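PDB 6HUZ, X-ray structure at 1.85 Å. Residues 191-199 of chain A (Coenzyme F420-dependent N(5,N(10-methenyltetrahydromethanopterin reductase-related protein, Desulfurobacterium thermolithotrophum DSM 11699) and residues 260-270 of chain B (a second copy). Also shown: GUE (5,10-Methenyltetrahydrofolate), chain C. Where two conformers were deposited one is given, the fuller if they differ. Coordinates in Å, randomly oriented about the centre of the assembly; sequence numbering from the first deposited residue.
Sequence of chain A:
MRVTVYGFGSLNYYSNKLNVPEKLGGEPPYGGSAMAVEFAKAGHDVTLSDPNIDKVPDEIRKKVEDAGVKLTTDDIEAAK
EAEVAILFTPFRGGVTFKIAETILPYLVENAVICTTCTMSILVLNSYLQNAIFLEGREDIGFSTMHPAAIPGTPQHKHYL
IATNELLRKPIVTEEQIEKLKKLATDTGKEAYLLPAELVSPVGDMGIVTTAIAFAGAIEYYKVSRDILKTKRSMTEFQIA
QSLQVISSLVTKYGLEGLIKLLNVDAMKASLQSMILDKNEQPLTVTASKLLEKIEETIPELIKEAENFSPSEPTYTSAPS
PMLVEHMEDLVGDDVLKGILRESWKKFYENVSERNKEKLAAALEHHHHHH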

# COMPACT_ATOMS: atom_id res chain seq x y z
N ALA A 191 -18.01 16.21 -12.39
CA ALA A 191 -17.38 16.74 -11.15
C ALA A 191 -17.22 15.58 -10.11
O ALA A 191 -18.22 15.08 -9.60
N TYR A 192 -15.99 15.18 -9.79
CA TYR A 192 -15.78 14.11 -8.80
C TYR A 192 -15.37 14.76 -7.49
O TYR A 192 -14.24 15.23 -7.37
N LEU A 193 -16.27 14.80 -6.49
CA LEU A 193 -15.96 15.41 -5.19
C LEU A 193 -15.26 14.40 -4.26
O LEU A 193 -15.89 13.44 -3.82
N LEU A 194 -13.99 14.62 -3.95
CA LEU A 194 -13.27 13.70 -3.07
C LEU A 194 -12.75 14.36 -1.80
O LEU A 194 -12.50 15.55 -1.79
N PRO A 195 -12.53 13.57 -0.73
CA PRO A 195 -11.91 14.15 0.46
C PRO A 195 -10.59 14.78 -0.03
O PRO A 195 -9.87 14.21 -0.88
N ALA A 196 -10.27 15.95 0.47
CA ALA A 196 -9.07 16.67 0.03
C ALA A 196 -7.77 15.84 -0.00
O ALA A 196 -6.99 15.96 -0.95
N GLU A 197 -7.54 15.01 1.00
CA GLU A 197 -6.31 14.23 1.02
C GLU A 197 -6.21 13.17 -0.08
O GLU A 197 -5.11 12.77 -0.44
N LEU A 198 -7.34 12.75 -0.63
CA LEU A 198 -7.38 11.71 -1.66
C LEU A 198 -7.28 12.22 -3.08
O LEU A 198 -7.08 11.40 -3.98
N VAL A 199 -7.43 13.55 -3.31
CA VAL A 199 -7.33 14.09 -4.66
C VAL A 199 -5.96 13.72 -5.26
O VAL A 199 -5.91 13.21 -6.39
N LYS B 260 -15.88 3.63 -1.01
CA LYS B 260 -16.64 4.88 -1.02
C LYS B 260 -15.76 6.12 -1.07
O LYS B 260 -16.07 7.08 -1.78
N LEU B 261 -14.70 6.14 -0.29
CA LEU B 261 -13.86 7.33 -0.29
C LEU B 261 -12.96 7.51 -1.52
O LEU B 261 -12.83 8.64 -1.96
N LEU B 262 -12.35 6.46 -2.08
CA LEU B 262 -11.48 6.69 -3.25
C LEU B 262 -12.28 7.05 -4.52
O LEU B 262 -11.81 7.84 -5.36
N ASN B 263 -13.48 6.46 -4.66
CA ASN B 263 -14.38 6.65 -5.81
C ASN B 263 -13.83 5.86 -7.02
O ASN B 263 -12.88 6.28 -7.71
N VAL B 264 -14.43 4.71 -7.28
CA VAL B 264 -14.02 3.82 -8.38
C VAL B 264 -14.13 4.55 -9.75
O VAL B 264 -13.23 4.48 -10.59
N ASP B 265 -15.23 5.25 -9.95
CA ASP B 265 -15.43 6.00 -11.21
C ASP B 265 -14.30 6.99 -11.43
O ASP B 265 -13.82 7.12 -12.55
N ALA B 266 -13.90 7.70 -10.38
CA ALA B 266 -12.82 8.69 -10.45
C ALA B 266 -11.52 8.01 -10.75
O ALA B 266 -10.76 8.48 -11.58
N MET B 267 -11.23 6.89 -10.06
CA MET B 267 -9.99 6.19 -10.30
C MET B 267 -9.96 5.71 -11.73
O MET B 267 -8.97 5.89 -12.41
N LYS B 268 -11.05 5.12 -12.22
CA LYS B 268 -11.06 4.63 -13.60
C LYS B 268 -10.81 5.74 -14.63
O LYS B 268 -10.09 5.53 -15.59
N ALA B 269 -11.44 6.90 -14.43
CA ALA B 269 -11.31 8.05 -15.32
C ALA B 269 -9.89 8.55 -15.31
O ALA B 269 -9.27 8.66 -16.36
N SER B 270 -9.35 8.84 -14.11
CA SER B 270 -7.98 9.33 -13.94
C SER B 270 -6.95 8.36 -14.59
O SER B 270 -6.01 8.82 -15.25

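Two copies of one protein meet here, a strand of chain A crossing a helix of chain B at 115° between their N-to-C directions, with axes 9.4 Å apart at the closest. No direct hydrogen bond spans the two stretches, so shape carries most of the fit, and water supplies the polar links.

The aromatic contact comes first. Y192(A) points toward chain B with chi1 m (-72°) and loses more area to the contact than any other residue. Its ring lies flat over the start of the helix: A266(B) CA sits 4.0 Å from the centroid of the ring of Y192(A), only 8° off the normal, and the methyl CB of A266(B) is 3.9 Å from CG of Y192(A). At this alanine the ring lies close to the helix backbone, with the CA atoms of Y192(A) and A266(B) 6.4 Å apart. One turn on, A269(B) CB comes within 4.1 Å of Y192(A) CE2, while D265(B), chi1 m, brings its CB to 3.8 Å from Y192(A) CE1.

The aliphatic contacts follow the strand into the next segment. L194(A), m,t, leaves its backbone sideways, but its tip reaches in, placing CD2 3.7 Å from CB of N263(B) and 3.9 Å from the carbonyl O of L262(B). That oxygen is buried by the contact without a polar partner. P195(A) points toward L261(B), its CG 3.9 Å from CD2 of L261(B). L198(A), also m,t, sets CD1 3.7 Å from L261(B) CB and 4.2 Å from L262(B) CD2; L262(B) has its CB directed away, yet its end comes nearer. The same CD1 of L198(A) lies 3.4 Å from the carbonyl O of L261(B).

The polar contacts gather along one side of this surface. N263(B), with positive phi and chi1 t, ends one helix and caps the next: its OD1 accepts from A266(B) N at 3.0 Å. Its ND2 donates to a water at 3.2 Å, and that water donates to the strand carbonyl O of L193(A) at 2.6 Å, so one asparagine both caps the helix and reaches the partner chain through water. A second water donates to D265(B) OD2 at 3.3 Å and makes a weak 3.5 Å hydrogen bond with Y192(A) OH. D265(B) OD1 also forms a long salt bridge, 3.7 Å, with NZ of K268(B).

Farther along the helix, the methenyltetrahydrofolate N2 donates to S270(B) O at 2.9 Å and, weakly, to S270(B) OG at 2.9 Å.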

# COMPACT_ATOMS: atom_id res chain seq x y z
CB ALA A 191 -18.25 17.83 -10.54
CB TYR A 192 -14.70 13.13 -9.28
CG TYR A 192 -15.14 12.23 -10.41
CD1 TYR A 192 -16.24 11.39 -10.28
CD2 TYR A 192 -14.43 12.20 -11.61
CE1 TYR A 192 -16.63 10.54 -11.32
CE2 TYR A 192 -14.82 11.37 -12.65
CZ TYR A 192 -15.91 10.54 -12.51
OH TYR A 192 -16.30 9.74 -13.55
CB LEU A 193 -17.25 15.91 -4.52
CG LEU A 193 -18.15 16.81 -5.38
CD1 LEU A 193 -19.35 17.29 -4.59
CD2 LEU A 193 -17.40 17.96 -5.91
CB LEU A 194 -12.01 13.15 -3.80
CG LEU A 194 -12.20 12.54 -5.17
CD1 LEU A 194 -10.89 11.96 -5.65
CD2 LEU A 194 -13.23 11.46 -5.17
CB PRO A 195 -11.65 12.93 1.37
CG PRO A 195 -12.56 11.88 0.88
CD PRO A 195 -12.74 12.12 -0.59
CB ALA A 196 -8.89 17.91 0.88
CB GLU A 197 -6.15 13.58 2.39
CG GLU A 197 -4.75 13.11 2.70
CD GLU A 197 -4.63 12.44 4.05
OE1 GLU A 197 -5.67 11.98 4.59
OE2 GLU A 197 -3.50 12.37 4.58
CB LEU A 198 -8.68 10.88 -1.49
CG LEU A 198 -8.88 10.26 -0.09
CD1 LEU A 198 -10.04 9.27 -0.07
CD2 LEU A 198 -7.64 9.55 0.39
CB VAL A 199 -7.62 15.61 -4.69
CG1 VAL A 199 -7.24 16.23 -6.05
CG2 VAL A 199 -9.10 15.88 -4.37
CB LYS B 260 -17.53 4.97 0.23
CG LYS B 260 -18.39 6.23 0.30
CD LYS B 260 -19.42 6.27 -0.82
CE LYS B 260 -20.62 7.13 -0.47
NZ LYS B 260 -21.41 6.57 0.66
CB LEU B 261 -13.06 7.38 1.01
CG LEU B 261 -13.97 7.49 2.25
CD1 LEU B 261 -13.22 7.06 3.51
CD2 LEU B 261 -14.54 8.90 2.39
CB LEU B 262 -10.59 5.47 -3.55
CG LEU B 262 -9.41 5.26 -2.63
CD1 LEU B 262 -8.67 3.98 -2.99
CD2 LEU B 262 -8.45 6.44 -2.71
CB ASN B 263 -14.65 8.13 -6.14
CG ASN B 263 -15.79 8.29 -7.15
OD1 ASN B 263 -15.90 7.53 -8.11
ND2 ASN B 263 -16.65 9.28 -6.98
CB VAL B 264 -14.89 2.53 -8.36
CG1 VAL B 264 -14.76 1.74 -9.65
CG2 VAL B 264 -14.53 1.65 -7.17
CB ASP B 265 -16.77 6.73 -11.19
CG ASP B 265 -17.93 5.76 -11.32
OD1 ASP B 265 -17.71 4.65 -11.84
OD2 ASP B 265 -19.05 6.11 -10.88
CB ALA B 266 -12.70 9.45 -9.14
CB MET B 267 -9.89 4.99 -9.36
CG MET B 267 -9.62 5.40 -7.93
SD MET B 267 -9.08 3.98 -6.96
CE MET B 267 -10.58 3.04 -6.88
CB LYS B 268 -12.41 3.99 -13.85
CG LYS B 268 -12.62 3.42 -15.24
CD LYS B 268 -14.08 2.94 -15.43
CE LYS B 268 -14.81 2.54 -14.15
NZ LYS B 268 -16.28 2.40 -14.40
CB ALA B 269 -12.26 9.14 -14.88
CB SER B 270 -7.66 9.46 -12.45
OG SER B 270 -6.29 9.77 -12.24
N1 GUE C . -2.75 11.22 -15.71
C2 GUE C . -3.23 11.50 -14.47
N3 GUE C . -2.62 12.35 -13.63
C4 GUE C . -1.52 13.01 -13.93
C6 GUE C . 0.31 13.59 -17.23
C1' GUE C . 5.97 15.51 -14.84
C2' GUE C . 5.31 14.65 -13.97
C3' GUE C . 4.09 14.07 -14.34
C4' GUE C . 3.51 14.37 -15.59
C5' GUE C . 4.17 15.26 -16.44
O4 GUE C . -1.02 13.80 -13.10
C4A GUE C . -0.95 12.79 -15.28
N5 GUE C . 0.23 13.32 -15.80
C7 GUE C . 0.08 12.22 -17.86
N8 GUE C . -1.16 11.59 -17.40
C8A GUE C . -1.64 11.84 -16.15
N2 GUE C . -4.35 10.85 -14.08
C9 GUE C . 1.81 13.86 -17.37
N10 GUE C . 2.24 13.87 -15.98
C6' GUE C . 5.40 15.82 -16.07
C11 GUE C . 7.29 16.15 -14.45
O11 GUE C . 7.96 15.67 -13.54
N GUE C . 7.69 17.25 -15.09
CA GUE C . 8.86 18.03 -14.67
C GUE C . 8.50 19.48 -14.42
OX1 GUE C . 7.53 19.99 -15.03
OX2 GUE C . 9.17 20.14 -13.60
CB GUE C . 10.02 17.91 -15.67
CG GUE C . 9.72 16.98 -16.85
CD GUE C . 10.83 16.98 -17.90
OE1 GUE C . 11.21 15.87 -18.35
OE2 GUE C . 11.31 18.08 -18.28
C1 GUE C . 1.33 13.48 -15.17
O HOH W 1 -19.53 8.87 -12.56
O HOH W 2 -16.71 10.97 -4.31